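Local coordinates for superoxide dismutase [Mn/Fe] (Aeropyrum pernix, PDB 3AK2), which catalyses the dismutation of superoxide to oxygen and hydrogen peroxide at a single metal centre that can use manganese or iron, at residues A[13-19]-A[83-89]; A[159-163]-A[195-199]. One frame throughout, in Å; residues are numbered along the deposited sequence.

Interaction 1 of 2, residues A[13-19]-A[83-89]; sequences PYNYNAL and WPNMAPP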
loop_
_atom_site.group_PDB
_atom_site.type_symbol
_atom_site.label_atom_id
_atom_site.label_comp_id
_atom_site.label_asym_id
_atom_site.label_seq_id
_atom_site.Cartn_x
_atom_site.Cartn_y
_atom_site.Cartn_z
ATOM N N PRO A 13 13.866 -25.525 13.036
ATOM C CA PRO A 13 14.059 -26.218 14.316
ATOM C C PRO A 13 13.690 -27.707 14.278
ATOM O O PRO A 13 13.789 -28.390 15.296
ATOM C CB PRO A 13 13.109 -25.471 15.269
ATOM C CG PRO A 13 12.576 -24.286 14.492
ATOM C CD PRO A 13 12.662 -24.676 13.061
ATOM N N TYR A 14 13.269 -28.189 13.112
ATOM C CA TYR A 14 12.751 -29.549 12.929
ATOM C C TYR A 14 12.913 -29.894 11.455
ATOM O O TYR A 14 13.206 -29.013 10.638
ATOM C CB TYR A 14 11.268 -29.620 13.335
ATOM C CG TYR A 14 10.521 -28.350 12.987
ATOM C CD1 TYR A 14 10.196 -28.052 11.661
ATOM C CD2 TYR A 14 10.179 -27.428 13.972
ATOM C CE1 TYR A 14 9.540 -26.872 11.328
ATOM C CE2 TYR A 14 9.518 -26.245 13.649
ATOM C CZ TYR A 14 9.206 -25.976 12.327
ATOM O OH TYR A 14 8.562 -24.806 11.994
ATOM N N ASN A 15 12.733 -31.166 11.110
ATOM C CA ASN A 15 12.813 -31.603 9.719
ATOM C C ASN A 15 11.619 -31.120 8.893
ATOM O O ASN A 15 10.588 -30.733 9.449
ATOM C CB ASN A 15 12.946 -33.130 9.643
ATOM C CG ASN A 15 14.354 -33.626 9.978
ATOM O OD1 ASN A 15 14.565 -34.831 10.156
ATOM N ND2 ASN A 15 15.314 -32.715 10.056
ATOM N N TYR A 16 11.759 -31.151 7.568
ATOM C CA TYR A 16 10.714 -30.649 6.673
ATOM C C TYR A 16 9.367 -31.363 6.815
ATOM O O TYR A 16 8.319 -30.752 6.607
ATOM C CB TYR A 16 11.178 -30.664 5.212
ATOM C CG TYR A 16 12.271 -29.661 4.893
ATOM C CD1 TYR A 16 12.102 -28.302 5.164
ATOM C CD2 TYR A 16 13.467 -30.068 4.304
ATOM C CE1 TYR A 16 13.104 -27.377 4.868
ATOM C CE2 TYR A 16 14.474 -29.147 4.002
ATOM C CZ TYR A 16 14.282 -27.805 4.286
ATOM O OH TYR A 16 15.271 -26.894 3.996
ATOM N N ASN A 17 9.388 -32.649 7.164
ATOM C CA ASN A 17 8.145 -33.413 7.324
ATOM C C ASN A 17 7.601 -33.435 8.757
ATOM O O ASN A 17 6.622 -34.127 9.045
ATOM C CB ASN A 17 8.303 -34.842 6.776
ATOM C CG ASN A 17 9.215 -35.712 7.630
ATOM O OD1 ASN A 17 9.824 -35.255 8.600
ATOM N ND2 ASN A 17 9.309 -36.985 7.265
ATOM N N ALA A 18 8.222 -32.663 9.643
ATOM C CA ALA A 18 7.916 -32.748 11.072
ATOM C C ALA A 18 6.581 -32.131 11.485
ATOM O O ALA A 18 6.108 -32.377 12.594
ATOM C CB ALA A 18 9.046 -32.157 11.893
ATOM N N LEU A 19 5.976 -31.337 10.602
ATOM C CA LEU A 19 4.699 -30.691 10.917
ATOM C C LEU A 19 3.495 -31.387 10.287
ATOM O O LEU A 19 2.365 -30.896 10.360
ATOM C CB LEU A 19 4.728 -29.203 10.548
ATOM C CG LEU A 19 5.814 -28.349 11.213
ATOM C CD1 LEU A 19 5.560 -26.878 10.928
ATOM C CD2 LEU A 19 5.926 -28.580 12.719
ATOM N N TRP A 83 9.057 -19.969 11.969
ATOM C CA TRP A 83 9.481 -21.364 12.128
ATOM C C TRP A 83 9.481 -21.856 13.588
ATOM O O TRP A 83 8.838 -22.865 13.885
ATOM C CB TRP A 83 10.830 -21.652 11.464
ATOM C CG TRP A 83 11.015 -21.133 10.070
ATOM C CD1 TRP A 83 12.036 -20.343 9.633
ATOM C CD2 TRP A 83 10.192 -21.402 8.922
ATOM N NE1 TRP A 83 11.900 -20.089 8.289
ATOM C CE2 TRP A 83 10.783 -20.731 7.825
ATOM C CE3 TRP A 83 9.026 -22.150 8.708
ATOM C CZ2 TRP A 83 10.240 -20.767 6.543
ATOM C CZ3 TRP A 83 8.486 -22.185 7.426
ATOM C CH2 TRP A 83 9.096 -21.497 6.363
ATOM N N PRO A 84 10.202 -21.165 14.499
ATOM C CA PRO A 84 10.163 -21.608 15.900
ATOM C C PRO A 84 8.822 -21.379 16.604
ATOM O O PRO A 84 8.587 -21.959 17.671
ATOM C CB PRO A 84 11.273 -20.791 16.563
ATOM C CG PRO A 84 11.404 -19.567 15.718
ATOM C CD PRO A 84 11.108 -20.016 14.316
ATOM N N ASN A 85 7.953 -20.552 16.022
ATOM C CA ASN A 85 6.565 -20.424 16.483
ATOM C C ASN A 85 5.787 -21.728 16.310
ATOM O O ASN A 85 4.670 -21.850 16.817
ATOM C CB ASN A 85 5.817 -19.347 15.690
ATOM C CG ASN A 85 5.936 -17.940 16.277
ATOM O OD1 ASN A 85 5.448 -16.993 15.662
ATOM N ND2 ASN A 85 6.548 -17.793 17.452
ATOM N N MET A 86 6.354 -22.678 15.569
ATOM C CA MET A 86 5.720 -23.977 15.355
ATOM C C MET A 86 6.603 -25.090 15.903
ATOM O O MET A 86 7.792 -24.889 16.144
ATOM C CB MET A 86 5.430 -24.212 13.870
ATOM C CG MET A 86 4.476 -23.190 13.273
ATOM S SD MET A 86 4.059 -23.456 11.540
ATOM C CE MET A 86 5.637 -23.144 10.735
ATOM N N ALA A 87 6.000 -26.256 16.112
ATOM C CA ALA A 87 6.717 -27.433 16.592
ATOM C C ALA A 87 5.931 -28.668 16.184
ATOM O O ALA A 87 4.719 -28.579 15.972
ATOM C CB ALA A 87 6.882 -27.378 18.113
ATOM N N PRO A 88 6.612 -29.828 16.070
ATOM C CA PRO A 88 5.903 -31.061 15.734
ATOM C C PRO A 88 4.741 -31.294 16.699
ATOM O O PRO A 88 4.876 -31.003 17.893
ATOM C CB PRO A 88 6.975 -32.141 15.916
ATOM C CG PRO A 88 8.258 -31.435 15.687
ATOM C CD PRO A 88 8.058 -30.056 16.243
ATOM N N PRO A 89 3.600 -31.799 16.188
ATOM C CA PRO A 89 2.421 -32.022 17.035
ATOM C C PRO A 89 2.786 -32.779 18.315
ATOM O O PRO A 89 3.516 -33.770 18.260
ATOM C CB PRO A 89 1.503 -32.871 16.153
ATOM C CG PRO A 89 1.925 -32.582 14.756
ATOM C CD PRO A 89 3.370 -32.199 14.786
#

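Interaction 2 of 2, residues A[159-163]-A[195-199]; sequences VPILV and VEKRL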
loop_
_atom_site.group_PDB
_atom_site.type_symbol
_atom_site.label_atom_id
_atom_site.label_comp_id
_atom_site.label_asym_id
_atom_site.label_seq_id
_atom_site.Cartn_x
_atom_site.Cartn_y
_atom_site.Cartn_z
ATOM N N VAL A 159 5.917 -5.795 19.045
ATOM C CA VAL A 159 6.860 -6.901 18.933
ATOM C C VAL A 159 6.086 -8.179 18.625
ATOM O O VAL A 159 5.385 -8.682 19.504
ATOM C CB VAL A 159 7.629 -7.104 20.258
ATOM C CG1 VAL A 159 8.595 -8.286 20.147
ATOM C CG2 VAL A 159 8.363 -5.830 20.662
ATOM N N PRO A 160 6.192 -8.713 17.389
ATOM C CA PRO A 160 5.511 -9.977 17.101
ATOM C C PRO A 160 6.034 -11.114 17.973
ATOM O O PRO A 160 7.246 -11.335 18.044
ATOM C CB PRO A 160 5.842 -10.235 15.621
ATOM C CG PRO A 160 6.206 -8.901 15.072
ATOM C CD PRO A 160 6.905 -8.200 16.206
ATOM N N ILE A 161 5.122 -11.802 18.657
ATOM C CA ILE A 161 5.491 -12.982 19.447
ATOM C C ILE A 161 4.921 -14.281 18.874
ATOM O O ILE A 161 5.433 -15.370 19.159
ATOM C CB ILE A 161 5.152 -12.831 20.960
ATOM C CG1 ILE A 161 3.639 -12.719 21.200
ATOM C CG2 ILE A 161 5.916 -11.646 21.555
ATOM C CD1 ILE A 161 3.227 -12.858 22.670
ATOM N N LEU A 162 3.869 -14.156 18.069
ATOM C CA LEU A 162 3.277 -15.284 17.364
ATOM C C LEU A 162 2.736 -14.801 16.027
ATOM O O LEU A 162 1.942 -13.865 15.974
ATOM C CB LEU A 162 2.158 -15.930 18.192
ATOM C CG LEU A 162 1.388 -17.066 17.506
ATOM C CD1 LEU A 162 2.289 -18.249 17.147
ATOM C CD2 LEU A 162 0.243 -17.532 18.383
ATOM N N VAL A 163 3.173 -15.449 14.951
ATOM C CA VAL A 163 2.758 -15.062 13.605
ATOM C C VAL A 163 2.288 -16.280 12.824
ATOM O O VAL A 163 2.799 -17.390 13.021
ATOM C CB VAL A 163 3.891 -14.319 12.812
ATOM C CG1 VAL A 163 4.400 -13.099 13.581
ATOM C CG2 VAL A 163 5.046 -15.253 12.466
ATOM N N VAL A 195 6.369 -19.044 22.131
ATOM C CA VAL A 195 5.587 -17.821 22.333
ATOM C C VAL A 195 5.783 -17.272 23.750
ATOM O O VAL A 195 5.973 -16.070 23.933
ATOM C CB VAL A 195 4.082 -18.030 22.018
ATOM C CG1 VAL A 195 3.303 -16.732 22.201
ATOM C CG2 VAL A 195 3.899 -18.540 20.593
ATOM N N GLU A 196 5.748 -18.163 24.742
ATOM C CA GLU A 196 5.975 -17.792 26.142
ATOM C C GLU A 196 7.355 -17.164 26.349
ATOM O O GLU A 196 7.489 -16.143 27.027
ATOM C CB GLU A 196 5.795 -19.018 27.048
ATOM C CG GLU A 196 5.932 -18.749 28.551
ATOM C CD GLU A 196 4.736 -18.026 29.157
ATOM O OE1 GLU A 196 3.681 -17.928 28.496
ATOM O OE2 GLU A 196 4.849 -17.561 30.311
ATOM N N LYS A 197 8.376 -17.774 25.752
ATOM C CA LYS A 197 9.735 -17.249 25.847
ATOM C C LYS A 197 9.869 -15.875 25.186
ATOM O O LYS A 197 10.565 -14.999 25.704
ATOM C CB LYS A 197 10.742 -18.243 25.271
ATOM C CG LYS A 197 11.003 -19.424 26.190
ATOM C CD LYS A 197 11.901 -20.456 25.527
ATOM C CE LYS A 197 12.408 -21.485 26.530
ATOM N NZ LYS A 197 11.312 -22.165 27.282
ATOM N N ARG A 198 9.182 -15.685 24.059
ATOM C CA ARG A 198 9.155 -14.383 23.387
ATOM C C ARG A 198 8.467 -13.319 24.237
ATOM O O ARG A 198 8.978 -12.204 24.383
ATOM C CB ARG A 198 8.507 -14.494 22.006
ATOM C CG ARG A 198 9.392 -15.240 21.040
ATOM C CD ARG A 198 8.797 -15.408 19.649
ATOM N NE ARG A 198 9.652 -16.326 18.905
ATOM C CZ ARG A 198 10.766 -15.982 18.266
ATOM N NH1 ARG A 198 11.162 -14.715 18.221
ATOM N NH2 ARG A 198 11.484 -16.918 17.660
ATOM N N LEU A 199 7.328 -13.675 24.825
ATOM C CA LEU A 199 6.630 -12.759 25.719
ATOM C C LEU A 199 7.490 -12.383 26.928
ATOM O O LEU A 199 7.528 -11.221 27.328
ATOM C CB LEU A 199 5.289 -13.345 26.156
ATOM C CG LEU A 199 4.466 -12.480 27.116
ATOM C CD1 LEU A 199 4.188 -11.097 26.544
ATOM C CD2 LEU A 199 3.170 -13.164 27.473
HETATM O O HOH W 1 9.828 -12.288 18.760
#

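Interaction 1 of 2, residues A[13-19]-A[83-89]
Tyr14 reaches across from 13-19 and donates a hydrogen bond from its hydroxyl to the carbonyl oxygen of Trp83, with OH 2.7 Å from O. The donor lies 27° off the carbonyl plane. Met86 N bonds to the same oxygen from the opposite face of that plane, closing the type I turn 83-86, so two donors grip Trp83 O. The phenol ring is packed on both faces by its own segment. Leu19 CD2 sits over the ring centre, 4.1 Å above the plane, and Pro13 CD lies off-centre on the other face. At the ring edge, CE2 comes within 3.3 Å of Met86 O. A chi1 of 35° sets CG of Tyr14 between the backbone N and the carbonyl carbon, and the ring runs in toward the turn. Met86 bends at chi3, and its CE lies 3.6 Å from Tyr14 OH and 3.7 Å from Leu19 CD1.

The two segments flank the helical hairpin of the N-terminal domain of iron/manganese superoxide dismutases. Segment 13-19 precedes helix 25-54. Segment 83-89 follows helix 62-82. The indole of Trp83 leaves the contact and extends toward the metal site. Its NE1 is hydrogen-bonded to ND1 of His36, and its ring meets that of the manganese ligand His31 edge-to-face. A phenylalanine in place of Tyr14 would probably leave Trp83 O with Met86 N alone from these segments, and the turn less firmly tied to 13-19.

The outer side is looser and rests on prolines. Pro13 CG approaches Pro84 CA at 3.9 Å near the surface. At the far end, Ala18 CB touches Pro88 CG, while Ala18 O accepts a CA-H contact from Pro88 CA at 3.4 Å. Pro89, exposed to solvent, adds its CD beside that same oxygen.

Interaction 2 of 2, residues A[159-163]-A[195-199]
Arg198 NH1 is held by a water and by another subunit. The water accepts from NH1 at 2.8 Å, in the guanidinium plane at its edge, and donates to Pro160 O, also at 2.8 Å. NH1 bonds as well to the carbonyl oxygen of Tyr210 of the second subunit, and NE forms a salt bridge with Asp194. These partners probably fix the rotation of the guanidinium. The arginine chain is extended from CG to NE and runs antiparallel alongside the Ile161 side chain. Its CD lies 3.4 Å from Ile161 O, a packing contact.

Ile161 supplies most of the apolar surface from the strand. Its chi1 of 64° puts CG1 between the backbone N and the carbonyl carbon, and CD1 reaches the helix. There CD1 meets Val195 CG1 at 3.9 Å and Leu199 CB at 4.1 Å. The CG2 branch lies against Arg198 CB at 3.9 Å. Val195 CG1 meets the Ile161 side chain, while CG2 lies by Ile161 O and packs on Leu162 CD1 at 3.8 Å.

Ile161 and Leu162 both face Leu133, forming a classic beta bulge within strand 159-165. This probably helps both consecutive residues to pack on helix 192-205.

The contact is buried in the C-terminal alpha/beta domain of the family. Strand 159-165 is an outer strand of the three-stranded antiparallel sheet and pairs with 129-136. Helix 192-205 packs against it through Val195, Arg198 and Leu199, and helix 98-108 touches Val195 and Leu199 as well.

Interactions 1 and 2 have centres 16 Å apart and meet through Asn85, which lies in 83-89. Its OD1 is 2.8 Å from Val163 N, and its ND2 is 3.2 Å from Ile161 O, both probable hydrogen bonds. The turn after the helical hairpin is thereby joined to the bulged strand of the C-terminal domain. Arg198 NH2 also packs on Pro84 CG at 3.3 Å, and Asp194 bonds to both Arg198 and Asn85. The Trp83 side chain of interaction 1 comes to about 6 Å from the manganese. Beyond interaction 2, strand 159-165 ends in the metal ligand Asp165. Interaction 1 thus borders the metal site directly, while interaction 2 relates to it through its strand.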